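Long-range contact in M32 carboxypeptidase (Chitinophagaceae bacterium, PDB 7A03), which probably removes residues from the C-terminal end of peptides as a metal-dependent carboxypeptidase of the M32 (Taq) family: residues A8-I21 / E66-L80. Residues are numbered along the deposited sequence; the frame is centred on the assembly and turned at random.
Sequences AEQYAAYKQKMQKI and ELGSLLHELHHHPEL
Leu70 is the knob of this helix pair, seated among Gln10, Ala13, Tyr14 and Lys17. Helices 9-21 and 66-74 run roughly antiparallel, crossing at -139°, a knob-into-hole packing. Leu70 CD2 lies 3.4 Å from the backbone N of Tyr14, while CD1 turns to the Gln10 carbonyl. Leu74 continues the apolar row: CD1 meets Tyr14 CB at 3.6 Å, and CD2 reaches the edge of the Tyr11 ring. Leu71 CD2 approaches CE1 of the Tyr14 ring obliquely, also at 3.6 Å. At the far end Leu67 CD2 touches Met18 SD and Ile21 CD1, both at 4.2 Å.

Two longer side chains flank this row. Lys17 lays its aliphatic part over Leu70 and Leu67; its chain bends only at the end, and NZ stays 5.5 Å from Glu66 OE1. Gln10 has CG between its backbone N and carbonyl carbon (chi1 62°), which sets CG 3.4 Å from Leu74 CD2 and 3.7 Å from His77 CE1. The amide and imidazole planes are 11° apart. Replacing Gln10 by alanine would remove CG and the amide, and would probably leave a gap between Leu74 CD2 and His77.

The tyrosine hydroxyls bond instead to helix 82-100, Tyr11 to Asn87 and Tyr14 to Ser91. No hydrogen bond joins segments 8-21 and 66-80. Leucine methyls against helix backbone and aliphatic chains therefore hold the start of helix 9-37 to helix 65-74.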
# COMPACT_ATOMS: atom_id res chain seq x y z
N ALA A 8 30.72 21.22 -5.49
CA ALA A 8 29.36 21.18 -6.02
C ALA A 8 29.30 20.49 -7.38
O ALA A 8 28.24 20.01 -7.80
CB ALA A 8 28.79 22.59 -6.11
N GLU A 9 30.44 20.44 -8.07
CA GLU A 9 30.50 19.80 -9.38
C GLU A 9 30.20 18.31 -9.27
O GLU A 9 29.45 17.75 -10.07
CB GLU A 9 31.89 20.03 -9.96
CG GLU A 9 32.02 19.85 -11.45
CD GLU A 9 33.30 20.49 -11.98
OE1 GLU A 9 33.31 20.92 -13.15
OE2 GLU A 9 34.29 20.57 -11.22
N GLN A 10 30.76 17.67 -8.24
CA GLN A 10 30.54 16.25 -8.01
C GLN A 10 29.10 15.96 -7.58
O GLN A 10 28.50 14.97 -8.04
CB GLN A 10 31.56 15.73 -6.99
CG GLN A 10 31.52 16.35 -5.58
CD GLN A 10 31.36 17.87 -5.54
OE1 GLN A 10 32.00 18.59 -6.32
NE2 GLN A 10 30.51 18.35 -4.65
N TYR A 11 28.52 16.79 -6.71
CA TYR A 11 27.12 16.57 -6.38
C TYR A 11 26.23 16.77 -7.60
O TYR A 11 25.27 16.02 -7.80
CB TYR A 11 26.67 17.46 -5.21
CG TYR A 11 25.29 17.11 -4.72
CD1 TYR A 11 25.09 16.10 -3.79
CD2 TYR A 11 24.17 17.78 -5.21
CE1 TYR A 11 23.82 15.76 -3.35
CE2 TYR A 11 22.89 17.44 -4.79
CZ TYR A 11 22.73 16.44 -3.85
OH TYR A 11 21.47 16.10 -3.42
N ALA A 12 26.56 17.76 -8.45
CA ALA A 12 25.79 17.95 -9.67
C ALA A 12 25.90 16.74 -10.59
O ALA A 12 24.94 16.38 -11.27
CB ALA A 12 26.22 19.23 -10.39
N ALA A 13 27.06 16.06 -10.59
CA ALA A 13 27.17 14.86 -11.42
C ALA A 13 26.34 13.72 -10.85
O ALA A 13 25.71 12.96 -11.61
CB ALA A 13 28.64 14.45 -11.58
N TYR A 14 26.30 13.60 -9.52
CA TYR A 14 25.39 12.64 -8.89
C TYR A 14 23.94 12.91 -9.28
O TYR A 14 23.20 11.99 -9.66
CB TYR A 14 25.58 12.70 -7.37
CG TYR A 14 24.40 12.20 -6.58
CD1 TYR A 14 24.16 10.83 -6.44
CD2 TYR A 14 23.54 13.08 -5.94
CE1 TYR A 14 23.07 10.36 -5.69
CE2 TYR A 14 22.46 12.63 -5.21
CZ TYR A 14 22.23 11.27 -5.07
OH TYR A 14 21.14 10.85 -4.33
N LYS A 15 23.51 14.16 -9.19
CA LYS A 15 22.14 14.52 -9.53
C LYS A 15 21.84 14.22 -11.00
O LYS A 15 20.77 13.70 -11.33
CB LYS A 15 21.89 15.99 -9.18
CG LYS A 15 20.45 16.44 -9.26
CD LYS A 15 20.34 17.91 -8.87
CE LYS A 15 18.91 18.41 -8.97
NZ LYS A 15 18.84 19.88 -8.74
N GLN A 16 22.79 14.52 -11.90
CA GLN A 16 22.57 14.25 -13.32
C GLN A 16 22.38 12.75 -13.56
O GLN A 16 21.46 12.33 -14.26
CB GLN A 16 23.75 14.81 -14.12
CG GLN A 16 23.67 14.57 -15.62
CD GLN A 16 24.25 13.23 -16.03
OE1 GLN A 16 25.29 12.82 -15.53
NE2 GLN A 16 23.57 12.55 -16.95
N LYS A 17 23.23 11.92 -12.93
CA LYS A 17 23.10 10.48 -13.13
C LYS A 17 21.77 9.97 -12.60
O LYS A 17 21.09 9.15 -13.25
CB LYS A 17 24.26 9.75 -12.46
CG LYS A 17 25.60 9.98 -13.14
CD LYS A 17 26.72 9.31 -12.35
CE LYS A 17 28.06 9.54 -13.01
NZ LYS A 17 28.14 8.94 -14.38
N MET A 18 21.39 10.41 -11.39
CA MET A 18 20.15 9.94 -10.79
C MET A 18 18.94 10.42 -11.58
O MET A 18 17.94 9.71 -11.69
CB MET A 18 20.05 10.42 -9.35
CG MET A 18 21.15 9.90 -8.44
SD MET A 18 21.33 8.10 -8.46
CE MET A 18 19.84 7.65 -7.57
N GLN A 19 19.01 11.63 -12.13
CA GLN A 19 17.86 12.13 -12.86
C GLN A 19 17.70 11.42 -14.20
O GLN A 19 16.58 11.17 -14.63
CB GLN A 19 17.93 13.65 -12.95
CG GLN A 19 17.75 14.24 -11.54
CD GLN A 19 17.61 15.74 -11.51
OE1 GLN A 19 18.12 16.45 -12.38
NE2 GLN A 19 16.92 16.24 -10.49
N LYS A 20 18.82 11.01 -14.82
CA LYS A 20 18.73 10.18 -16.02
C LYS A 20 18.08 8.83 -15.72
O LYS A 20 17.16 8.38 -16.43
CB LYS A 20 20.14 9.99 -16.59
CG LYS A 20 20.25 9.06 -17.79
CD LYS A 20 21.69 9.01 -18.27
CE LYS A 20 21.88 7.93 -19.30
NZ LYS A 20 23.32 7.85 -19.71
N ILE A 21 18.52 8.19 -14.62
CA ILE A 21 17.89 6.94 -14.21
C ILE A 21 16.40 7.13 -13.97
O ILE A 21 15.57 6.31 -14.38
CB ILE A 21 18.59 6.39 -12.95
CG1 ILE A 21 20.01 5.93 -13.27
CG2 ILE A 21 17.79 5.24 -12.33
CD1 ILE A 21 20.89 5.85 -12.04
N GLU A 66 30.89 3.96 -12.14
CA GLU A 66 31.14 5.39 -11.98
C GLU A 66 30.20 6.00 -10.94
O GLU A 66 30.60 6.88 -10.17
CB GLU A 66 30.93 6.10 -13.32
CG GLU A 66 31.92 5.69 -14.40
CD GLU A 66 31.45 4.49 -15.21
OE1 GLU A 66 30.38 3.92 -14.89
OE2 GLU A 66 32.15 4.13 -16.18
N LEU A 67 28.96 5.53 -10.91
CA LEU A 67 28.04 6.00 -9.89
C LEU A 67 28.49 5.58 -8.49
O LEU A 67 28.43 6.37 -7.55
CB LEU A 67 26.63 5.50 -10.19
CG LEU A 67 25.56 5.92 -9.17
CD1 LEU A 67 25.45 7.43 -9.11
CD2 LEU A 67 24.21 5.30 -9.51
N GLY A 68 28.98 4.34 -8.34
CA GLY A 68 29.48 3.92 -7.04
C GLY A 68 30.66 4.74 -6.58
O GLY A 68 30.74 5.15 -5.41
N SER A 69 31.60 5.01 -7.49
CA SER A 69 32.76 5.82 -7.13
C SER A 69 32.34 7.23 -6.71
O SER A 69 32.85 7.77 -5.72
CB SER A 69 33.76 5.87 -8.28
OG SER A 69 34.19 4.56 -8.61
N LEU A 70 31.40 7.83 -7.45
CA LEU A 70 30.89 9.15 -7.09
C LEU A 70 30.23 9.15 -5.72
O LEU A 70 30.44 10.06 -4.91
CB LEU A 70 29.88 9.57 -8.16
CG LEU A 70 29.43 11.02 -8.27
CD1 LEU A 70 30.62 11.96 -8.35
CD2 LEU A 70 28.57 11.13 -9.51
N LEU A 71 29.39 8.15 -5.44
CA LEU A 71 28.72 8.10 -4.14
C LEU A 71 29.74 7.97 -3.02
O LEU A 71 29.61 8.62 -1.97
CB LEU A 71 27.74 6.93 -4.10
CG LEU A 71 26.51 7.14 -4.97
CD1 LEU A 71 25.76 5.83 -5.14
CD2 LEU A 71 25.62 8.21 -4.36
N HIS A 72 30.75 7.13 -3.21
CA HIS A 72 31.77 6.96 -2.18
C HIS A 72 32.59 8.23 -1.98
O HIS A 72 33.00 8.53 -0.85
CB HIS A 72 32.65 5.76 -2.53
CG HIS A 72 32.04 4.45 -2.16
ND1 HIS A 72 31.78 4.09 -0.85
CD2 HIS A 72 31.65 3.40 -2.92
CE1 HIS A 72 31.24 2.88 -0.82
NE2 HIS A 72 31.16 2.44 -2.06
N GLU A 73 32.83 9.00 -3.05
CA GLU A 73 33.51 10.28 -2.90
C GLU A 73 32.64 11.29 -2.16
O GLU A 73 33.12 12.01 -1.28
CB GLU A 73 33.90 10.81 -4.28
CG GLU A 73 34.38 12.25 -4.29
CD GLU A 73 34.59 12.78 -5.71
OE1 GLU A 73 34.08 12.14 -6.66
OE2 GLU A 73 35.25 13.82 -5.86
N LEU A 74 31.35 11.34 -2.49
CA LEU A 74 30.46 12.31 -1.87
C LEU A 74 30.15 11.97 -0.42
O LEU A 74 29.78 12.87 0.35
CB LEU A 74 29.17 12.40 -2.68
CG LEU A 74 29.37 13.20 -3.97
CD1 LEU A 74 28.35 12.82 -5.04
CD2 LEU A 74 29.26 14.67 -3.63
N HIS A 75 30.29 10.70 -0.03
CA HIS A 75 30.08 10.33 1.37
C HIS A 75 31.06 11.04 2.29
O HIS A 75 30.76 11.24 3.48
CB HIS A 75 30.19 8.82 1.55
CG HIS A 75 29.31 8.27 2.63
ND1 HIS A 75 28.03 8.72 2.86
CD2 HIS A 75 29.53 7.29 3.55
CE1 HIS A 75 27.50 8.06 3.87
NE2 HIS A 75 28.39 7.19 4.30
N HIS A 76 32.23 11.44 1.78
CA HIS A 76 33.24 12.12 2.58
C HIS A 76 33.24 13.64 2.41
O HIS A 76 34.26 14.28 2.69
CB HIS A 76 34.65 11.57 2.32
CG HIS A 76 34.70 10.09 2.13
ND1 HIS A 76 35.32 9.50 1.05
CD2 HIS A 76 34.21 9.07 2.89
CE1 HIS A 76 35.22 8.18 1.15
NE2 HIS A 76 34.55 7.90 2.25
N HIS A 77 32.12 14.22 1.98
CA HIS A 77 32.05 15.66 1.82
C HIS A 77 31.25 16.24 2.98
O HIS A 77 30.01 16.28 2.91
CB HIS A 77 31.41 16.03 0.48
CG HIS A 77 32.35 16.01 -0.68
ND1 HIS A 77 32.60 17.11 -1.46
CD2 HIS A 77 33.09 15.00 -1.21
CE1 HIS A 77 33.46 16.80 -2.41
NE2 HIS A 77 33.77 15.52 -2.28
N PRO A 78 31.89 16.70 4.06
CA PRO A 78 31.13 17.30 5.16
C PRO A 78 30.54 18.66 4.80
O PRO A 78 29.72 19.18 5.57
CB PRO A 78 32.16 17.42 6.28
CG PRO A 78 33.46 17.58 5.56
CD PRO A 78 33.34 16.90 4.21
N GLU A 79 30.94 19.22 3.65
CA GLU A 79 30.43 20.50 3.17
C GLU A 79 28.94 20.45 2.87
O GLU A 79 28.24 21.46 3.06
CB GLU A 79 31.18 20.85 1.88
CG GLU A 79 31.46 19.61 1.04
CD GLU A 79 31.72 19.90 -0.43
OE1 GLU A 79 32.90 19.90 -0.83
OE2 GLU A 79 30.75 20.13 -1.18
N LEU A 80 28.44 19.32 2.38
CA LEU A 80 27.08 19.25 1.87
C LEU A 80 26.05 19.52 2.97
O LEU A 80 26.29 19.27 4.16
CB LEU A 80 26.84 17.87 1.27
CG LEU A 80 27.80 17.50 0.15
CD1 LEU A 80 27.57 16.07 -0.27
CD2 LEU A 80 27.61 18.45 -1.01